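Local coordinates for HD domain protein (Enterococcus faecalis, PDB 4LRL) that probably hydrolyses deoxyribonucleoside triphosphates such as dGTP, and is regulated allosterically by nucleotides, at residues 269-274 / 350-355; 386-391 / 440-445; 142-147 / 278-283. One frame throughout, in Å; residues are numbered along the deposited sequence.

Contact 1. Residues 269-274 / 350-355; sequences HPVSRG and RKPLKS. With DGT (2'-deoxyguanosine-5'-triphosphate), chain R; TTP (thymidine-5'-triphosphate), chain S.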
# COMPACT_ATOMS: atom_id res chain seq x y z
N HIS C 269 2.37 -23.80 4.47
CA HIS C 269 1.68 -23.67 5.75
C HIS C 269 1.06 -24.99 6.21
O HIS C 269 0.31 -25.62 5.47
CB HIS C 269 0.60 -22.59 5.72
CG HIS C 269 0.24 -22.08 7.08
ND1 HIS C 269 -0.50 -22.81 7.98
CD2 HIS C 269 0.57 -20.92 7.71
CE1 HIS C 269 -0.63 -22.13 9.11
NE2 HIS C 269 0.01 -20.98 8.97
N PRO C 270 1.39 -25.40 7.45
CA PRO C 270 0.91 -26.68 8.02
C PRO C 270 -0.62 -26.83 8.08
O PRO C 270 -1.13 -27.91 7.86
CB PRO C 270 1.50 -26.68 9.44
CG PRO C 270 2.67 -25.73 9.37
CD PRO C 270 2.33 -24.70 8.35
N VAL C 271 -1.34 -25.76 8.41
CA VAL C 271 -2.78 -25.88 8.55
C VAL C 271 -3.41 -26.15 7.18
O VAL C 271 -4.26 -27.02 7.04
CB VAL C 271 -3.39 -24.66 9.26
CG1 VAL C 271 -4.90 -24.74 9.27
CG2 VAL C 271 -2.85 -24.57 10.68
N SER C 272 -2.94 -25.44 6.15
CA SER C 272 -3.41 -25.68 4.79
C SER C 272 -3.12 -27.10 4.35
O SER C 272 -3.97 -27.75 3.72
CB SER C 272 -2.76 -24.70 3.81
OG SER C 272 -2.92 -23.38 4.29
N ARG C 273 -1.92 -27.57 4.66
CA ARG C 273 -1.54 -28.93 4.34
C ARG C 273 -2.35 -29.97 5.15
O ARG C 273 -2.59 -31.08 4.66
CB ARG C 273 -0.05 -29.12 4.51
CG ARG C 273 0.79 -28.41 3.44
CD ARG C 273 2.15 -29.04 3.40
NE ARG C 273 3.06 -28.41 4.35
CZ ARG C 273 4.11 -29.01 4.91
NH1 ARG C 273 4.39 -30.28 4.64
NH2 ARG C 273 4.86 -28.32 5.75
N GLY C 274 -2.77 -29.59 6.35
CA GLY C 274 -3.69 -30.40 7.15
C GLY C 274 -5.02 -30.63 6.46
O GLY C 274 -5.57 -31.74 6.52
N ARG C 350 -14.06 -27.44 8.12
CA ARG C 350 -12.70 -27.02 8.47
C ARG C 350 -12.21 -27.62 9.79
O ARG C 350 -12.18 -26.94 10.82
CB ARG C 350 -12.55 -25.48 8.45
CG ARG C 350 -11.09 -24.99 8.52
CD ARG C 350 -11.00 -23.49 8.74
NE ARG C 350 -9.62 -22.98 8.77
CZ ARG C 350 -8.76 -23.12 9.78
NH1 ARG C 350 -7.54 -22.60 9.69
NH2 ARG C 350 -9.09 -23.79 10.88
N LYS C 351 -11.83 -28.89 9.74
CA LYS C 351 -11.27 -29.58 10.90
C LYS C 351 -9.94 -30.16 10.47
O LYS C 351 -9.86 -31.37 10.25
CB LYS C 351 -12.17 -30.71 11.40
CG LYS C 351 -13.63 -30.37 11.59
CD LYS C 351 -13.85 -29.45 12.75
CE LYS C 351 -15.34 -29.30 13.04
NZ LYS C 351 -15.56 -28.15 13.96
N PRO C 352 -8.91 -29.32 10.34
CA PRO C 352 -7.69 -29.89 9.77
C PRO C 352 -7.06 -30.86 10.75
O PRO C 352 -7.31 -30.78 11.96
CB PRO C 352 -6.78 -28.67 9.55
CG PRO C 352 -7.55 -27.46 10.10
CD PRO C 352 -8.71 -27.97 10.88
N LEU C 353 -6.28 -31.80 10.21
CA LEU C 353 -5.39 -32.60 11.04
C LEU C 353 -4.30 -31.69 11.59
O LEU C 353 -3.84 -30.78 10.90
CB LEU C 353 -4.78 -33.74 10.21
CG LEU C 353 -5.67 -34.88 9.73
CD1 LEU C 353 -4.81 -35.97 9.10
CD2 LEU C 353 -6.51 -35.50 10.85
N LYS C 354 -3.89 -31.94 12.83
CA LYS C 354 -2.76 -31.26 13.44
C LYS C 354 -1.48 -31.98 13.00
O LYS C 354 -1.56 -33.10 12.49
CB LYS C 354 -2.92 -31.29 14.96
CG LYS C 354 -2.09 -30.29 15.76
CD LYS C 354 -2.62 -28.85 15.67
CE LYS C 354 -1.62 -27.89 16.34
NZ LYS C 354 -2.02 -26.43 16.30
N SER C 355 -0.33 -31.35 13.18
CA SER C 355 0.95 -31.95 12.78
C SER C 355 2.13 -31.58 13.68
O SER C 355 2.11 -30.57 14.38
CB SER C 355 1.31 -31.60 11.34
OG SER C 355 1.56 -30.21 11.21
PG DGT R . -5.10 -23.41 17.51
O1G DGT R . -4.05 -22.32 17.67
O2G DGT R . -4.92 -24.57 18.48
O3G DGT R . -6.52 -22.89 17.40
O3B DGT R . -4.86 -24.11 16.07
PB DGT R . -3.94 -23.46 14.93
O1B DGT R . -2.67 -24.27 14.83
O2B DGT R . -3.87 -21.97 15.10
O3A DGT R . -4.81 -23.77 13.62
PA DGT R . -6.16 -23.02 13.18
O1A DGT R . -7.06 -24.09 12.62
O2A DGT R . -6.69 -22.09 14.21
O5' DGT R . -5.67 -22.15 11.91
C5' DGT R . -4.51 -21.33 11.92
C4' DGT R . -4.82 -19.96 11.33
O4' DGT R . -5.65 -20.02 10.16
C3' DGT R . -5.63 -19.12 12.31
O3' DGT R . -4.82 -18.58 13.37
C2' DGT R . -6.28 -18.08 11.40
C1' DGT R . -6.37 -18.78 10.04
N9 DGT R . -7.78 -19.03 9.63
C8 DGT R . -8.32 -18.67 8.45
N7 DGT R . -9.62 -19.04 8.35
C5 DGT R . -9.93 -19.66 9.50
C6 DGT R . -11.15 -20.30 10.09
O6 DGT R . -12.23 -20.37 9.48
N1 DGT R . -11.06 -20.83 11.30
C2 DGT R . -9.93 -20.80 12.03
N2 DGT R . -9.97 -21.36 13.25
N3 DGT R . -8.78 -20.24 11.57
C4 DGT R . -8.72 -19.66 10.34
PA TTP S . -1.02 -18.82 12.41
O1A TTP S . -2.22 -19.21 13.23
O2A TTP S . -0.39 -19.83 11.50
O3A TTP S . 0.17 -18.21 13.34
PB TTP S . 0.04 -17.19 14.60
O1B TTP S . -0.86 -16.03 14.21
O2B TTP S . 1.45 -16.82 15.01
O3B TTP S . -0.68 -18.00 15.82
PG TTP S . -0.81 -19.61 16.05
O1G TTP S . -0.99 -19.72 17.55
O2G TTP S . 0.48 -20.21 15.52
O3G TTP S . -2.05 -20.07 15.31
O5' TTP S . -1.44 -17.56 11.50
C5' TTP S . -2.69 -16.88 11.65
C4' TTP S . -2.93 -16.00 10.43
O4' TTP S . -1.72 -15.30 10.11
C3' TTP S . -3.31 -16.84 9.22
O3' TTP S . -4.42 -16.27 8.52
C2' TTP S . -2.12 -16.77 8.30
C1' TTP S . -1.36 -15.54 8.75
N1 TTP S . 0.08 -15.75 8.60
C2 TTP S . 0.89 -14.82 7.87
O2 TTP S . 0.38 -13.79 7.36
N3 TTP S . 2.21 -15.04 7.73
C4 TTP S . 2.78 -16.14 8.28
O4 TTP S . 4.01 -16.31 8.13
C5 TTP S . 2.01 -17.07 8.99
C5M TTP S . 2.62 -18.31 9.61
C6 TTP S . 0.64 -16.86 9.14
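V271 directs CG1 anti to its backbone N (chi1 174°) and into the angle between R350 and P352. R350 is extended from CG to NE, and the two side chains cross at about a right angle, V271 CG1 lying 3.4 Å from R350 NH1 and 3.9 Å from P352 CG. Further along, P270 CB rests on S355 OG, whose polar partner is R441 NH1, and G274, without a side chain, lets the helix approach L353. No hydrogen bond joins the two segments directly; dGTP is bonded by R350 and K354 and packed against by V271. The dGTP base lies against one face of the R350 guanidinium, whose NH2 reaches DGT O1A at 2.7 Å in a nearly straight bond (167°) and whose NH1 donates to DGT O5' at 2.9 Å. R350 NE is held by F78 O, which helps fix the rotation of the group. K354, bent at chi2, carries NZ to DGT O1B at 2.7 Å, and V271 CG2 packs on the same phosphate chain. H269 caps the helix, accepting from V271 N at ND1, and its NE2 donates to TTP O2A at 2.8 Å. With ND1 as acceptor and NE2 as donor, H269 is probably a neutral tautomer. R350 and K354 bring positive charge to dGTP together with K446 and K38 and R68 of the second subunit, which completes a pocket consistent with an allosteric site.

Contact 2. Residues 386-391 / 440-445; sequences TAINSS and ERFYFP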
# COMPACT_ATOMS: atom_id res chain seq x y z
N THR C 386 -3.96 -40.14 9.87
CA THR C 386 -2.57 -39.71 9.98
C THR C 386 -1.93 -39.63 8.61
O THR C 386 -2.42 -40.22 7.65
CB THR C 386 -1.69 -40.67 10.86
OG1 THR C 386 -1.42 -41.90 10.15
CG2 THR C 386 -2.33 -40.97 12.20
N ALA C 387 -0.83 -38.90 8.52
CA ALA C 387 -0.04 -38.84 7.30
C ALA C 387 1.38 -38.41 7.61
O ALA C 387 1.67 -37.89 8.69
CB ALA C 387 -0.67 -37.88 6.28
N ILE C 388 2.24 -38.64 6.63
CA ILE C 388 3.58 -38.11 6.58
C ILE C 388 3.66 -37.37 5.25
O ILE C 388 3.39 -37.95 4.20
CB ILE C 388 4.63 -39.25 6.62
CG1 ILE C 388 4.65 -39.92 7.99
CG2 ILE C 388 6.04 -38.73 6.24
CD1 ILE C 388 5.38 -41.25 8.00
N ASN C 389 4.00 -36.08 5.28
CA ASN C 389 4.40 -35.41 4.04
C ASN C 389 5.44 -34.32 4.25
O ASN C 389 5.62 -33.81 5.36
CB ASN C 389 3.21 -34.89 3.21
CG ASN C 389 2.42 -33.79 3.91
OD1 ASN C 389 2.98 -32.91 4.56
ND2 ASN C 389 1.11 -33.82 3.74
N SER C 390 6.15 -34.00 3.18
CA SER C 390 7.12 -32.94 3.22
C SER C 390 6.76 -31.88 2.20
O SER C 390 6.00 -32.13 1.25
CB SER C 390 8.52 -33.51 3.00
OG SER C 390 8.93 -33.38 1.65
N SER C 391 7.29 -30.68 2.40
CA SER C 391 7.07 -29.60 1.46
C SER C 391 7.73 -29.89 0.11
O SER C 391 7.30 -29.34 -0.91
CB SER C 391 7.54 -28.27 2.04
OG SER C 391 8.91 -28.31 2.40
N GLU C 440 9.51 -32.21 7.20
CA GLU C 440 8.83 -33.49 7.28
C GLU C 440 7.80 -33.34 8.39
O GLU C 440 8.13 -32.97 9.52
CB GLU C 440 9.79 -34.64 7.64
CG GLU C 440 10.88 -34.98 6.63
CD GLU C 440 10.36 -35.63 5.36
OE1 GLU C 440 9.38 -36.41 5.44
OE2 GLU C 440 10.94 -35.37 4.28
N ARG C 441 6.54 -33.63 8.06
CA ARG C 441 5.49 -33.57 9.07
C ARG C 441 4.71 -34.87 9.26
O ARG C 441 4.49 -35.63 8.31
CB ARG C 441 4.53 -32.42 8.79
CG ARG C 441 5.06 -31.10 9.31
CD ARG C 441 4.19 -29.91 8.91
NE ARG C 441 4.89 -28.69 9.30
CZ ARG C 441 4.85 -28.17 10.52
NH1 ARG C 441 4.13 -28.73 11.48
NH2 ARG C 441 5.54 -27.07 10.77
N PHE C 442 4.30 -35.10 10.50
CA PHE C 442 3.40 -36.18 10.85
C PHE C 442 2.05 -35.59 11.27
O PHE C 442 1.98 -34.73 12.15
CB PHE C 442 4.01 -37.03 11.97
CG PHE C 442 3.10 -38.08 12.50
CD1 PHE C 442 2.63 -39.10 11.68
CD2 PHE C 442 2.70 -38.05 13.84
CE1 PHE C 442 1.77 -40.09 12.17
CE2 PHE C 442 1.85 -39.04 14.35
CZ PHE C 442 1.38 -40.06 13.52
N TYR C 443 0.99 -36.03 10.61
CA TYR C 443 -0.31 -35.42 10.81
C TYR C 443 -1.18 -36.34 11.64
O TYR C 443 -1.11 -37.54 11.50
CB TYR C 443 -0.97 -35.11 9.45
CG TYR C 443 -0.47 -33.83 8.83
CD1 TYR C 443 0.63 -33.83 7.97
CD2 TYR C 443 -1.09 -32.62 9.11
CE1 TYR C 443 1.10 -32.62 7.39
CE2 TYR C 443 -0.63 -31.43 8.56
CZ TYR C 443 0.46 -31.43 7.71
OH TYR C 443 0.88 -30.23 7.18
N PHE C 444 -1.99 -35.75 12.52
CA PHE C 444 -2.82 -36.53 13.44
C PHE C 444 -4.03 -35.71 13.87
O PHE C 444 -4.00 -34.47 13.76
CB PHE C 444 -2.01 -36.95 14.68
CG PHE C 444 -1.26 -35.82 15.33
CD1 PHE C 444 -1.87 -35.01 16.29
CD2 PHE C 444 0.07 -35.56 14.98
CE1 PHE C 444 -1.17 -33.96 16.91
CE2 PHE C 444 0.78 -34.52 15.59
CZ PHE C 444 0.16 -33.71 16.55
N PRO C 445 -5.09 -36.38 14.35
CA PRO C 445 -6.26 -35.62 14.81
C PRO C 445 -5.89 -34.72 15.97
O PRO C 445 -5.17 -35.15 16.88
CB PRO C 445 -7.25 -36.70 15.24
CG PRO C 445 -6.82 -37.92 14.49
CD PRO C 445 -5.33 -37.84 14.47
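The Y443 ring receives N389 OD1 and the carbonyl oxygen of A387 at its edge, near its plane, with N389 OD1 3.4 Å from Y443 CE1. The N389 amide is turned 59° against the ring, and its OD1 also accepts a weak hydrogen bond from R273 NH1. On the face of the sheet that carries I388, the F442 ring takes I388 CG1 at its edge, 4.3 Å from F442 CD1, whereas T386 CB approaches the same ring obliquely, 3.7 Å from F442 CE1. F442 CG stands anti to the backbone N (chi1 174°), which swings the ring along its own strand toward T386.

Between these two layers of side chains, strands 387-389 and 441-444 run antiparallel. A387 with Y443 and N389 with R441 are hydrogen-bonded pairs flanking the non-hydrogen-bonded pair I388-F442. The bonds from Y443 N to A387 O (2.8 Å) and from R441 N to N389 O (2.9 Å) are shorter than their return partners, and T386 CA, 3.0 Å from Y443 O, adds a CA-H...O contact beyond the last pair. At the other end E440, bent at chi2, folds its carboxylate back over S390, with E440 OE2 3.3 Å from S390 CB.

Strand 354-357 borders 441-444 on its far edge, making 441-444 the middle of a three-stranded antiparallel sheet. The face with A387, N389 and Y443 meets helix 270-291, where Y443 OH bonds to P270 O; the other meets helix 361-377. Main-chain bonds thus hold the strand pair, while the polar ends of N389 and Y443 serve the helix: the amide oxygen makes a weak bond to R273, which is also paired with D439, and the hydroxyl binds a carbonyl at the first turn, tying the sheet to the start of a helix whose N-cap histidine binds dTTP.

Contact 3. Residues 142-147 / 278-283; sequences SHTFEH and ILDHLL
T144 sets its CG2 methyl on the backbone of D280, in helix 270-291, 3.5 Å from D280 CA. L279 and L283, one turn apart on that helix, meet T144 beside this point: the L279 side chain crosses T144 obliquely, its CD2 3.8 Å from T144 OG1, and L283 CD1 lies 4.1 Å from T144 CG2. The hydroxyl is hydrogen-bonded to E276 OE1, so the buried residue offers its methyl to the neighbouring helix while its oxygen has a polar partner.

One turn beyond T144, H147 and D280 approach at about a right angle. Each has CG anti to its backbone N, an extension that brings ring and carboxylate together at the solvent side of the interface. H147 ND1 donates to the syn lone pair of D280 OD1 at 2.7 Å; the bond is bent, 139° at the hydrogen, with the oxygen tilted from the ring plane. Ring and carboxylate planes stand 33° apart. The carboxylate might favour a protonated imidazole, an effect that solvent exposure would weaken.

The two segments run in roughly the same direction, their axes 9.6 Å apart and crossing at -34°, with T144 nearest D280. This is oblique helix-helix packing with a histidine-carboxylate bond at its exposed edge, and it joins the HD domain helix 142-149, whose H143 belongs to a dATP site of this protein, to helix 270-291 of the HD-associated region.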
# COMPACT_ATOMS: atom_id res chain seq x y z
N SER C 142 -5.70 -29.54 -7.86
CA SER C 142 -4.89 -30.23 -8.86
C SER C 142 -3.90 -31.22 -8.26
O SER C 142 -3.86 -32.38 -8.68
CB SER C 142 -4.20 -29.20 -9.76
OG SER C 142 -3.06 -29.77 -10.37
N HIS C 143 -3.14 -30.78 -7.26
CA HIS C 143 -2.11 -31.63 -6.65
C HIS C 143 -2.67 -32.90 -5.97
O HIS C 143 -2.12 -34.00 -6.13
CB HIS C 143 -1.24 -30.82 -5.67
CG HIS C 143 -0.04 -31.57 -5.17
ND1 HIS C 143 0.03 -32.10 -3.90
CD2 HIS C 143 1.11 -31.91 -5.79
CE1 HIS C 143 1.18 -32.72 -3.75
NE2 HIS C 143 1.86 -32.63 -4.88
N THR C 144 -3.76 -32.73 -5.21
CA THR C 144 -4.42 -33.84 -4.53
C THR C 144 -5.05 -34.79 -5.55
O THR C 144 -4.94 -36.01 -5.43
CB THR C 144 -5.53 -33.33 -3.59
OG1 THR C 144 -5.00 -32.31 -2.74
CG2 THR C 144 -6.07 -34.45 -2.72
N PHE C 145 -5.69 -34.21 -6.55
CA PHE C 145 -6.38 -34.96 -7.59
C PHE C 145 -5.44 -35.88 -8.38
O PHE C 145 -5.79 -37.03 -8.68
CB PHE C 145 -7.12 -34.01 -8.52
CG PHE C 145 -8.26 -34.64 -9.25
CD1 PHE C 145 -9.55 -34.61 -8.71
CD2 PHE C 145 -8.05 -35.28 -10.47
CE1 PHE C 145 -10.61 -35.21 -9.38
CE2 PHE C 145 -9.11 -35.88 -11.15
CZ PHE C 145 -10.39 -35.85 -10.60
N GLU C 146 -4.25 -35.38 -8.69
CA GLU C 146 -3.27 -36.18 -9.45
C GLU C 146 -2.70 -37.31 -8.63
O GLU C 146 -2.38 -38.37 -9.17
CB GLU C 146 -2.16 -35.30 -10.01
CG GLU C 146 -2.67 -34.23 -10.97
CD GLU C 146 -1.61 -33.25 -11.45
OE1 GLU C 146 -1.98 -32.35 -12.23
OE2 GLU C 146 -0.43 -33.38 -11.06
N HIS C 147 -2.57 -37.11 -7.32
CA HIS C 147 -2.08 -38.17 -6.44
C HIS C 147 -3.05 -39.35 -6.39
O HIS C 147 -2.63 -40.50 -6.49
CB HIS C 147 -1.79 -37.64 -5.03
CG HIS C 147 -1.37 -38.71 -4.06
ND1 HIS C 147 -2.10 -39.05 -2.95
CD2 HIS C 147 -0.29 -39.54 -4.07
CE1 HIS C 147 -1.50 -40.02 -2.30
NE2 HIS C 147 -0.40 -40.34 -2.96
N ILE C 278 -6.75 -34.22 4.61
CA ILE C 278 -8.13 -34.67 4.76
C ILE C 278 -8.81 -34.86 3.41
O ILE C 278 -9.47 -35.88 3.18
CB ILE C 278 -8.93 -33.73 5.69
CG1 ILE C 278 -8.66 -34.12 7.14
CG2 ILE C 278 -10.45 -33.81 5.40
CD1 ILE C 278 -8.68 -32.96 8.06
N LEU C 279 -8.64 -33.90 2.51
CA LEU C 279 -9.14 -34.02 1.16
C LEU C 279 -8.58 -35.28 0.46
O LEU C 279 -9.31 -36.01 -0.20
CB LEU C 279 -8.81 -32.77 0.35
CG LEU C 279 -9.12 -32.72 -1.14
CD1 LEU C 279 -10.63 -32.78 -1.40
CD2 LEU C 279 -8.54 -31.44 -1.74
N ASP C 280 -7.27 -35.51 0.62
CA ASP C 280 -6.60 -36.63 -0.03
C ASP C 280 -7.25 -37.94 0.40
O ASP C 280 -7.64 -38.76 -0.43
CB ASP C 280 -5.10 -36.62 0.28
CG ASP C 280 -4.34 -37.79 -0.35
OD1 ASP C 280 -3.61 -37.56 -1.34
OD2 ASP C 280 -4.45 -38.94 0.12
N HIS C 281 -7.40 -38.10 1.71
CA HIS C 281 -7.90 -39.34 2.28
C HIS C 281 -9.39 -39.52 2.03
O HIS C 281 -9.86 -40.65 1.84
CB HIS C 281 -7.58 -39.38 3.76
CG HIS C 281 -6.12 -39.52 4.06
ND1 HIS C 281 -5.61 -39.42 5.34
CD2 HIS C 281 -5.06 -39.77 3.25
CE1 HIS C 281 -4.30 -39.62 5.30
NE2 HIS C 281 -3.95 -39.84 4.05
N LEU C 282 -10.11 -38.41 2.01
CA LEU C 282 -11.52 -38.37 1.65
C LEU C 282 -11.77 -38.91 0.25
O LEU C 282 -12.64 -39.74 0.04
CB LEU C 282 -12.05 -36.94 1.77
CG LEU C 282 -13.44 -36.59 1.24
CD1 LEU C 282 -14.50 -37.39 1.97
CD2 LEU C 282 -13.68 -35.07 1.37
N LEU C 283 -10.99 -38.43 -0.72
CA LEU C 283 -11.13 -38.90 -2.08
C LEU C 283 -10.68 -40.35 -2.18
O LEU C 283 -11.27 -41.14 -2.93
CB LEU C 283 -10.33 -38.02 -3.05
CG LEU C 283 -10.78 -36.56 -3.20
CD1 LEU C 283 -9.75 -35.78 -3.97
CD2 LEU C 283 -12.14 -36.45 -3.88

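Helix 270-291 runs through the whole group: its first turn forms contact 1, its next turns carry contact 3, and its flank meets the sheet of contact 2. Contacts 1 and 2 lie about 9 Å apart between centres and share the antiparallel sheet, in which strands 354-357 and 441-444 are neighbours joined by K354 O and F444 N. Contact 3 sits about 14 Å from each, touching contact 1 through I278 and contact 2 through H281. Along the chain contacts 1 and 3 interleave, whereas contact 2 follows both. One helix therefore physically joins the nucleotide pocket and its sheet to the HD domain helix that bears H143.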